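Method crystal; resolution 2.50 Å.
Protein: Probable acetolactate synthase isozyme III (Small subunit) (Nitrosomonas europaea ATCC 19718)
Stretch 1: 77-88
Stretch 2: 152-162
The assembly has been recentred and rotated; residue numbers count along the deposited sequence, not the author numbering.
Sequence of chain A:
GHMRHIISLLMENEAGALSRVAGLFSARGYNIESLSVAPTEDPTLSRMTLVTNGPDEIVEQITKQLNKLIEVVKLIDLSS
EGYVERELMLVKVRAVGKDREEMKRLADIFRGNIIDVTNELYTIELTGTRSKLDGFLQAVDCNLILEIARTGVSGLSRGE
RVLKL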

ATOM      1  N   ASP A  77      14.697  11.024   2.238  1.00 55.39           N
ATOM      2  CA  ASP A  77      13.979  10.880   3.478  1.00 56.12           C
ATOM      3  C   ASP A  77      12.863  11.898   3.313  1.00 55.80           C
ATOM      4  O   ASP A  77      13.080  13.109   3.433  1.00 55.66           O
ATOM      5  N   LEU A  78      11.689  11.397   2.966  1.00 55.24           N
ATOM      6  CA  LEU A  78      10.546  12.240   2.769  1.00 55.73           C
ATOM      7  C   LEU A  78      10.255  13.083   3.992  1.00 56.12           C
ATOM      8  O   LEU A  78       9.765  14.189   3.849  1.00 56.83           O
ATOM      9  N   SER A  79      10.594  12.568   5.180  1.00 56.63           N
ATOM     10  CA  SER A  79      10.242  13.198   6.464  1.00 56.74           C
ATOM     11  C   SER A  79      11.038  14.458   6.749  1.00 57.19           C
ATOM     12  O   SER A  79      10.651  15.240   7.622  1.00 57.30           O
ATOM     13  N   SER A  80      12.163  14.640   6.053  1.00 56.99           N
ATOM     14  CA  SER A  80      13.014  15.806   6.249  1.00 56.65           C
ATOM     15  C   SER A  80      12.586  17.018   5.457  1.00 56.33           C
ATOM     16  O   SER A  80      13.286  18.012   5.427  1.00 56.81           O
ATOM     17  N   GLU A  81      11.418  16.968   4.838  1.00 55.87           N
ATOM     18  CA  GLU A  81      10.934  18.144   4.126  1.00 55.17           C
ATOM     19  C   GLU A  81       9.394  18.153   4.225  1.00 53.78           C
ATOM     20  O   GLU A  81       8.844  17.254   4.844  1.00 53.04           O
ATOM     21  N   GLY A  82       8.705  19.165   3.688  1.00 51.88           N
ATOM     22  CA  GLY A  82       7.238  19.130   3.675  1.00 50.67           C
ATOM     23  C   GLY A  82       6.763  17.914   2.845  1.00 49.78           C
ATOM     24  O   GLY A  82       7.375  17.574   1.832  1.00 49.68           O
ATOM     25  N   TYR A  83       5.712  17.226   3.283  1.00 48.73           N
ATOM     26  CA  TYR A  83       5.204  16.063   2.531  1.00 47.82           C
ATOM     27  C   TYR A  83       3.737  15.822   2.829  1.00 47.14           C
ATOM     28  O   TYR A  83       3.153  16.409   3.758  1.00 47.45           O
ATOM     29  N   VAL A  84       3.116  14.984   2.025  1.00 46.15           N
ATOM     30  CA  VAL A  84       1.790  14.555   2.351  1.00 45.34           C
ATOM     31  C   VAL A  84       1.783  13.062   2.375  1.00 45.14           C
ATOM     32  O   VAL A  84       2.417  12.433   1.549  1.00 44.93           O
ATOM     33  N   GLU A  85       1.073  12.483   3.333  1.00 45.70           N
ATOM     34  CA  GLU A  85       0.962  11.038   3.331  1.00 46.57           C
ATOM     35  C   GLU A  85      -0.461  10.595   3.566  1.00 46.38           C
ATOM     36  O   GLU A  85      -1.241  11.289   4.237  1.00 46.09           O
ATOM     37  N   ARG A  86      -0.773   9.445   2.962  1.00 46.81           N
ATOM     38  CA  ARG A  86      -2.068   8.802   3.090  1.00 47.35           C
ATOM     39  C   ARG A  86      -1.887   7.335   3.160  1.00 47.87           C
ATOM     40  O   ARG A  86      -0.942   6.780   2.607  1.00 48.99           O
ATOM     41  N   GLU A  87      -2.783   6.697   3.884  1.00 48.14           N
ATOM     42  CA  GLU A  87      -2.802   5.270   3.894  1.00 48.92           C
ATOM     43  C   GLU A  87      -4.217   4.823   3.653  1.00 48.15           C
ATOM     44  O   GLU A  87      -5.167   5.538   4.000  1.00 47.90           O
ATOM     45  N   LEU A  88      -4.365   3.651   3.057  1.00 47.88           N
ATOM     46  CA  LEU A  88      -5.679   3.023   2.960  1.00 47.53           C
ATOM     47  C   LEU A  88      -5.768   1.768   3.827  1.00 46.89           C
ATOM     48  O   LEU A  88      -4.828   0.992   3.947  1.00 47.35           O
ATOM     49  N   GLY A 152      -0.132   0.360   4.028  1.00 46.27           N
ATOM     50  CA  GLY A 152       1.119   1.067   4.263  1.00 45.57           C
ATOM     51  C   GLY A 152       1.148   2.397   3.517  1.00 44.92           C
ATOM     52  O   GLY A 152       0.517   2.561   2.464  1.00 43.87           O
ATOM     53  N   VAL A 153       1.876   3.346   4.097  1.00 45.16           N
ATOM     54  CA  VAL A 153       1.887   4.733   3.671  1.00 45.44           C
ATOM     55  C   VAL A 153       2.274   4.935   2.224  1.00 45.56           C
ATOM     56  O   VAL A 153       3.104   4.225   1.656  1.00 46.24           O
ATOM     57  N   SER A 154       1.642   5.913   1.626  1.00 45.03           N
ATOM     58  CA  SER A 154       2.098   6.412   0.383  1.00 45.30           C
ATOM     59  C   SER A 154       2.246   7.937   0.530  1.00 44.78           C
ATOM     60  O   SER A 154       1.334   8.611   1.009  1.00 44.35           O
ATOM     61  N   GLY A 155       3.408   8.470   0.165  1.00 44.96           N
ATOM     62  CA  GLY A 155       3.669   9.899   0.323  1.00 45.11           C
ATOM     63  C   GLY A 155       4.341  10.608  -0.837  1.00 45.33           C
ATOM     64  O   GLY A 155       4.997   9.989  -1.693  1.00 46.05           O
ATOM     65  N   LEU A 156       4.194  11.921  -0.858  1.00 44.71           N
ATOM     66  CA  LEU A 156       4.873  12.748  -1.841  1.00 44.85           C
ATOM     67  C   LEU A 156       5.354  13.993  -1.096  1.00 45.13           C
ATOM     68  O   LEU A 156       4.757  14.363  -0.069  1.00 45.72           O
ATOM     69  N   SER A 157       6.429  14.606  -1.582  1.00 44.75           N
ATOM     70  CA  SER A 157       6.860  15.913  -1.109  1.00 46.07           C
ATOM     71  C   SER A 157       5.807  16.977  -1.415  1.00 46.69           C
ATOM     72  O   SER A 157       5.048  16.829  -2.376  1.00 47.19           O
ATOM     73  N   ARG A 158       5.735  18.020  -0.594  1.00 47.33           N
ATOM     74  CA  ARG A 158       4.846  19.145  -0.874  1.00 48.72           C
ATOM     75  C   ARG A 158       5.416  19.969  -1.978  1.00 48.41           C
ATOM     76  O   ARG A 158       6.619  20.113  -2.071  1.00 49.27           O
ATOM     77  N   GLY A 159       4.543  20.526  -2.801  1.00 48.32           N
ATOM     78  CA  GLY A 159       4.942  21.553  -3.729  1.00 47.58           C
ATOM     79  C   GLY A 159       5.697  20.989  -4.890  1.00 47.83           C
ATOM     80  O   GLY A 159       5.490  19.843  -5.275  1.00 47.70           O
ATOM     81  N   GLU A 160       6.566  21.815  -5.446  1.00 47.59           N
ATOM     82  CA  GLU A 160       7.336  21.480  -6.623  1.00 48.62           C
ATOM     83  C   GLU A 160       8.342  20.335  -6.425  1.00 49.05           C
ATOM     84  O   GLU A 160       8.765  19.731  -7.413  1.00 49.43           O
ATOM     85  N   ARG A 161       8.751  20.030  -5.193  1.00 48.81           N
ATOM     86  CA  ARG A 161       9.764  18.969  -5.031  1.00 48.84           C
ATOM     87  C   ARG A 161       9.258  17.611  -5.594  1.00 48.19           C
ATOM     88  O   ARG A 161       8.182  17.106  -5.209  1.00 48.54           O
ATOM     89  N   VAL A 162      10.012  17.045  -6.531  1.00 46.67           N
ATOM     90  CA  VAL A 162       9.688  15.726  -7.044  1.00 45.86           C
ATOM     91  C   VAL A 162      10.884  14.785  -6.930  1.00 46.43           C
ATOM     92  O   VAL A 162      12.042  15.218  -6.982  1.00 46.88           O
TER

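Antiparallel pairing of strand 83-88 with the strand that ends at Ser157 supplies the firmest polar contacts. Val84 N donates to Leu156 O (2.7 Å) and Leu156 N returns to Val84 O (3.0 Å); Arg86 N to Ser154 O (3.0 Å) and Ser154 N to Arg86 O (2.9 Å) repeat the pattern, and Arg158 N to Gly82 O (3.0 Å) extends it past the strand end. A water bridges the stretches at that end: it donates to Gly82 O (2.6 Å) and Leu78 O (3.1 Å) and accepts from Ser157 OG (2.7 Å), a small hydroxyl in the m rotamer well suited to such a bridge. Farther out, Glu81 OE2 and Arg161 NH2 form a long salt bridge (3.8 Å) of charge alone, because the oxygen lies well out of the guanidinium plane.

Packing follows the sheet faces. Val84 (m) and Leu156 (m, t), buried and apolar, suit the face they share, with CG2 of Val84 4.3 Å from CB of Leu156; Arg158 (m, t, t) can lay its flat guanidinium against Val84 CG1, 3.2 Å from its NH1. Leu78 (t, p) points toward the second stretch, its CD2 3.7 Å from Gly155 C. Glycine fits there: a CB on Gly155 would clash with Leu78 CD2. Beyond it, Val153 (t) brings CG2 within 3.4 Å of OE1 of Glu85 (p, p).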

ATOM      1  CB  ASP A  77      14.839  11.205   4.705  1.00 56.59           C
ATOM      2  CG  ASP A  77      14.067  11.037   6.032  1.00 60.64           C
ATOM      3  OD1 ASP A  77      13.044  11.746   6.256  1.00 64.61           O
ATOM      4  OD2 ASP A  77      14.477  10.190   6.864  1.00 63.78           O
ATOM      5  CB  LEU A  78       9.330  11.394   2.445  1.00 55.36           C
ATOM      6  CG  LEU A  78       8.292  12.158   1.654  1.00 53.72           C
ATOM      7  CD1 LEU A  78       8.809  12.410   0.239  1.00 49.88           C
ATOM      8  CD2 LEU A  78       7.015  11.376   1.664  1.00 50.33           C
ATOM      9  CB  SER A  79      10.486  12.241   7.634  1.00 57.16           C
ATOM     10  OG  SER A  79       9.818  10.999   7.505  1.00 56.67           O
ATOM     11  CB  SER A  80      14.498  15.506   6.008  1.00 57.02           C
ATOM     12  OG  SER A  80      14.712  14.592   4.944  1.00 58.83           O
ATOM     13  CB  GLU A  81      11.465  18.086   2.688  1.00 56.13           C
ATOM     14  CG  GLU A  81      11.908  19.390   2.100  1.00 58.57           C
ATOM     15  CD  GLU A  81      13.072  20.033   2.818  1.00 62.37           C
ATOM     16  OE1 GLU A  81      14.188  19.481   2.759  1.00 63.09           O
ATOM     17  OE2 GLU A  81      12.872  21.115   3.430  1.00 65.27           O
ATOM     18  CB  TYR A  83       6.024  14.807   2.842  1.00 47.72           C
ATOM     19  CG  TYR A  83       5.867  14.371   4.265  1.00 49.26           C
ATOM     20  CD1 TYR A  83       4.888  13.440   4.613  1.00 49.46           C
ATOM     21  CD2 TYR A  83       6.665  14.913   5.274  1.00 48.98           C
ATOM     22  CE1 TYR A  83       4.720  13.048   5.904  1.00 50.21           C
ATOM     23  CE2 TYR A  83       6.509  14.535   6.586  1.00 49.25           C
ATOM     24  CZ  TYR A  83       5.533  13.594   6.894  1.00 51.82           C
ATOM     25  OH  TYR A  83       5.322  13.202   8.194  1.00 52.77           O
ATOM     26  CB  VAL A  84       0.775  15.037   1.344  1.00 45.20           C
ATOM     27  CG1 VAL A  84       0.635  16.484   1.468  1.00 45.81           C
ATOM     28  CG2 VAL A  84       1.214  14.696  -0.051  1.00 44.87           C
ATOM     29  CB  GLU A  85       1.987  10.341   4.263  1.00 46.00           C
ATOM     30  CG  GLU A  85       1.766  10.615   5.721  1.00 46.64           C
ATOM     31  CD  GLU A  85       0.734   9.685   6.382  1.00 49.68           C
ATOM     32  OE1 GLU A  85       0.466   8.567   5.841  1.00 51.62           O
ATOM     33  OE2 GLU A  85       0.199  10.086   7.455  1.00 48.83           O
ATOM     34  CB  ARG A  86      -3.019   9.155   1.936  1.00 47.55           C
ATOM     35  CG  ARG A  86      -3.471  10.624   1.940  1.00 44.47           C
ATOM     36  CD  ARG A  86      -4.189  10.978   3.220  1.00 41.90           C
ATOM     37  NE  ARG A  86      -4.803  12.323   3.154  1.00 42.45           N
ATOM     38  CZ  ARG A  86      -4.142  13.433   3.480  1.00 42.10           C
ATOM     39  NH1 ARG A  86      -2.881  13.320   3.868  1.00 42.80           N
ATOM     40  NH2 ARG A  86      -4.711  14.652   3.402  1.00 39.28           N
ATOM     41  CB  GLU A  87      -2.343   4.803   5.254  1.00 50.03           C
ATOM     42  CG  GLU A  87      -1.980   3.322   5.280  1.00 54.23           C
ATOM     43  CD  GLU A  87      -1.356   2.941   6.621  1.00 62.42           C
ATOM     44  OE1 GLU A  87      -1.162   3.869   7.488  1.00 64.39           O
ATOM     45  OE2 GLU A  87      -1.059   1.725   6.796  1.00 64.61           O
ATOM     46  CB  LEU A  88      -6.050   2.722   1.495  1.00 48.20           C
ATOM     47  CG  LEU A  88      -7.438   2.088   1.236  1.00 48.99           C
ATOM     48  CD1 LEU A  88      -8.022   2.572  -0.066  1.00 51.16           C
ATOM     49  CD2 LEU A  88      -7.228   0.631   1.128  1.00 52.35           C
ATOM     50  CB  VAL A 153       2.848   5.578   4.520  1.00 45.69           C
ATOM     51  CG1 VAL A 153       3.032   6.965   3.882  1.00 45.12           C
ATOM     52  CG2 VAL A 153       2.305   5.736   5.941  1.00 46.61           C
ATOM     53  CB  SER A 154       1.092   6.058  -0.656  1.00 45.33           C
ATOM     54  OG  SER A 154       1.250   6.961  -1.724  1.00 51.90           O
ATOM     55  CB  LEU A 156       3.930  13.144  -2.986  1.00 43.77           C
ATOM     56  CG  LEU A 156       3.422  12.060  -3.953  1.00 45.08           C
ATOM     57  CD1 LEU A 156       2.462  12.621  -5.039  1.00 41.39           C
ATOM     58  CD2 LEU A 156       4.630  11.316  -4.584  1.00 44.29           C
ATOM     59  CB  SER A 157       8.149  16.272  -1.808  1.00 45.98           C
ATOM     60  OG  SER A 157       9.211  15.440  -1.325  1.00 47.44           O
ATOM     61  CB  ARG A 158       4.631  20.064   0.346  1.00 48.46           C
ATOM     62  CG  ARG A 158       3.519  19.552   1.274  1.00 52.90           C
ATOM     63  CD  ARG A 158       2.793  20.625   2.113  1.00 56.48           C
ATOM     64  NE  ARG A 158       1.975  19.990   3.164  1.00 62.07           N
ATOM     65  CZ  ARG A 158       0.729  19.489   3.013  1.00 65.67           C
ATOM     66  NH1 ARG A 158       0.085  19.566   1.849  1.00 68.13           N
ATOM     67  NH2 ARG A 158       0.097  18.909   4.043  1.00 64.99           N
ATOM     68  CB  GLU A 160       8.086  22.721  -7.183  1.00 47.91           C
ATOM     69  CG  GLU A 160       7.183  23.822  -7.841  1.00 49.20           C
ATOM     70  CD  GLU A 160       6.295  23.323  -9.028  1.00 49.97           C
ATOM     71  OE1 GLU A 160       6.688  22.383  -9.760  1.00 48.86           O
ATOM     72  OE2 GLU A 160       5.191  23.888  -9.226  1.00 50.07           O
ATOM     73  CB  ARG A 161      10.236  18.861  -3.582  1.00 48.45           C
ATOM     74  CG  ARG A 161      11.408  17.902  -3.364  1.00 51.92           C
ATOM     75  CD  ARG A 161      11.847  17.848  -1.879  1.00 54.67           C
ATOM     76  NE  ARG A 161      11.501  19.107  -1.216  1.00 58.94           N
ATOM     77  CZ  ARG A 161      12.351  20.072  -0.857  1.00 61.86           C
ATOM     78  NH1 ARG A 161      13.675  19.953  -1.052  1.00 61.09           N
ATOM     79  NH2 ARG A 161      11.854  21.175  -0.274  1.00 63.07           N
ATOM     80  CB  VAL A 162       9.047  15.773  -8.464  1.00 45.68           C
ATOM     81  CG1 VAL A 162       7.874  16.755  -8.489  1.00 44.09           C
ATOM     82  CG2 VAL A 162      10.044  16.192  -9.483  1.00 44.40           C
TER
HETATM   83  O   HOH W   1       9.389  15.975   1.300  1.00 47.69           O